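Local coordinates for exopolysaccharide biosynthesis protein (Pantoea stewartii subsp. stewartii DC283, PDB 6TGF) that probably hydrolyses exopolysaccharide to modify the glycan biofilm, using a trimeric, bacteriophage tailspike-like parallel beta-helix fold, at residues Q215-S220 / F239-I244. Sequence-based numbering, arbitrary orientation.
Sequences QGVIFS and FDFGAI. With EDO (1,2-ethanediol), chain C.
Gly216 lies against one face of the Phe241 ring, and this CH-pi contact is the tight part of the interface. Its CA, with no side chain of its own, sits 3.6 Å from the ring centroid, 16° off the ring normal and shifted toward the CD2-CE2 rim. Chi1 of -74° sets Phe241 CG beside the backbone N. Phe241 CZ meets Val217 CG2 at 4.2 Å, while Ala257, Met258 and Trp261 contact the ring from helix 252-265.

Two CA-H...O contacts run in opposite senses: Phe241 CA to Gln215 O at 3.2 Å, 149° at the hydrogen, and Gly216 CA to Asp240 O, also 3.2 Å. Asp240 O additionally lies at the edge of the Phe219 ring, near its plane, 4.0 Å from CZ. Trp193 NE1 supplies a conventional hydrogen bond to Gln215 O. Arg228 links both segments, by a salt bridge to Asp240 OD1 and a weak hydrogen bond to Gly216 O.

The looser side is marked by 1,2-ethanediol, probably from the crystallisation liquor. Its O1 donates a weak hydrogen bond to Phe241 O, and Gln215 OE1 lies 3.4 Å from ethanediol O1.

The contact joins the turn into edge strand 218-221 of a five-stranded mixed sheet to the loop before helix 252-265, ahead of the parallel beta-helix. No conventional hydrogen bond links the segments directly, implying weak CH-pi, CA-H...O and dispersion cohesion, with stronger polar bonds supplied from outside.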
loop_
_atom_site.group_PDB
_atom_site.type_symbol
_atom_site.label_atom_id
_atom_site.label_comp_id
_atom_site.label_asym_id
_atom_site.label_seq_id
_atom_site.Cartn_x
_atom_site.Cartn_y
_atom_site.Cartn_z
ATOM N N GLN B 215 27.759 -13.073 26.605
ATOM C CA GLN B 215 28.543 -11.921 26.075
ATOM C C GLN B 215 27.680 -10.655 25.952
ATOM O O GLN B 215 28.146 -9.709 25.289
ATOM C CB GLN B 215 29.164 -12.269 24.716
ATOM C CG GLN B 215 30.523 -12.941 24.823
ATOM C CD GLN B 215 31.171 -13.131 23.474
ATOM O OE1 GLN B 215 32.194 -12.523 23.166
ATOM N NE2 GLN B 215 30.567 -13.972 22.651
ATOM N N GLY B 216 26.501 -10.612 26.585
ATOM C CA GLY B 216 25.546 -9.492 26.445
ATOM C C GLY B 216 24.709 -9.266 27.692
ATOM O O GLY B 216 24.704 -8.131 28.200
ATOM N N VAL B 217 24.001 -10.300 28.150
ATOM C CA VAL B 217 23.066 -10.240 29.313
ATOM C C VAL B 217 23.724 -10.912 30.530
ATOM O O VAL B 217 23.549 -10.387 31.648
ATOM C CB VAL B 217 21.709 -10.874 28.955
ATOM C CG1 VAL B 217 20.730 -10.831 30.119
ATOM C CG2 VAL B 217 21.097 -10.215 27.725
ATOM N N ILE B 218 24.448 -12.017 30.319
ATOM C CA ILE B 218 25.180 -12.784 31.375
ATOM C C ILE B 218 26.688 -12.673 31.112
ATOM O O ILE B 218 27.131 -13.117 30.034
ATOM C CB ILE B 218 24.724 -14.259 31.406
ATOM C CG1 ILE B 218 23.218 -14.398 31.650
ATOM C CG2 ILE B 218 25.537 -15.058 32.415
ATOM C CD1 ILE B 218 22.768 -14.008 33.039
ATOM N N PHE B 219 27.434 -12.106 32.068
ATOM C CA PHE B 219 28.921 -12.085 32.107
ATOM C C PHE B 219 29.383 -12.859 33.345
ATOM O O PHE B 219 29.123 -12.390 34.472
ATOM C CB PHE B 219 29.445 -10.647 32.120
ATOM C CG PHE B 219 28.981 -9.809 30.957
ATOM C CD1 PHE B 219 29.685 -9.797 29.764
ATOM C CD2 PHE B 219 27.831 -9.042 31.054
ATOM C CE1 PHE B 219 29.250 -9.030 28.694
ATOM C CE2 PHE B 219 27.397 -8.275 29.985
ATOM C CZ PHE B 219 28.108 -8.269 28.807
ATOM N N SER B 220 30.033 -14.008 33.139
ATOM C CA SER B 220 30.387 -14.987 34.200
ATOM C C SER B 220 31.904 -15.042 34.412
ATOM O O SER B 220 32.657 -14.816 33.442
ATOM C CB SER B 220 29.828 -16.349 33.887
ATOM O OG SER B 220 30.213 -16.770 32.590
ATOM N N PHE B 239 25.571 -3.096 20.889
ATOM C CA PHE B 239 26.455 -2.391 21.857
ATOM C C PHE B 239 26.522 -3.195 23.162
ATOM O O PHE B 239 27.617 -3.288 23.748
ATOM C CB PHE B 239 25.973 -0.963 22.142
ATOM C CG PHE B 239 26.263 0.076 21.084
ATOM C CD1 PHE B 239 27.203 -0.139 20.085
ATOM C CD2 PHE B 239 25.615 1.301 21.115
ATOM C CE1 PHE B 239 27.463 0.833 19.130
ATOM C CE2 PHE B 239 25.878 2.273 20.161
ATOM C CZ PHE B 239 26.802 2.038 19.170
ATOM N N ASP B 240 25.390 -3.769 23.585
ATOM C CA ASP B 240 25.265 -4.575 24.830
ATOM C C ASP B 240 26.016 -5.903 24.678
ATOM O O ASP B 240 26.360 -6.493 25.721
ATOM C CB ASP B 240 23.797 -4.822 25.190
ATOM C CG ASP B 240 23.030 -3.549 25.498
ATOM O OD1 ASP B 240 23.507 -2.768 26.345
ATOM O OD2 ASP B 240 21.971 -3.342 24.877
ATOM N N PHE B 241 26.249 -6.355 23.439
ATOM C CA PHE B 241 26.964 -7.617 23.109
ATOM C C PHE B 241 28.396 -7.319 22.639
ATOM O O PHE B 241 29.079 -8.259 22.188
ATOM C CB PHE B 241 26.150 -8.429 22.098
ATOM C CG PHE B 241 24.938 -9.098 22.697
ATOM C CD1 PHE B 241 23.757 -8.395 22.880
ATOM C CD2 PHE B 241 24.986 -10.425 23.102
ATOM C CE1 PHE B 241 22.647 -9.006 23.446
ATOM C CE2 PHE B 241 23.876 -11.035 23.668
ATOM C CZ PHE B 241 22.709 -10.326 23.837
ATOM N N GLY B 242 28.839 -6.060 22.753
ATOM C CA GLY B 242 30.252 -5.649 22.624
ATOM C C GLY B 242 30.604 -5.097 21.250
ATOM O O GLY B 242 31.813 -4.985 20.962
ATOM N N ALA B 243 29.608 -4.754 20.426
ATOM C CA ALA B 243 29.811 -4.134 19.095
ATOM C C ALA B 243 30.292 -2.690 19.280
ATOM O O ALA B 243 29.900 -2.060 20.282
ATOM C CB ALA B 243 28.542 -4.190 18.283
ATOM N N ILE B 244 31.124 -2.201 18.356
ATOM C CA ILE B 244 31.653 -0.804 18.338
ATOM C C ILE B 244 31.301 -0.179 16.984
ATOM O O ILE B 244 31.664 -0.771 15.949
ATOM C CB ILE B 244 33.171 -0.783 18.616
ATOM C CG1 ILE B 244 33.514 -1.466 19.943
ATOM C CG2 ILE B 244 33.713 0.640 18.564
ATOM C CD1 ILE B 244 34.977 -1.815 20.099
HETATM C C1 EDO C . 32.297 -8.452 20.944
HETATM O O1 EDO C . 31.921 -9.787 21.222
HETATM C C2 EDO C . 33.352 -7.941 21.859
HETATM O O2 EDO C . 34.657 -7.916 21.306
#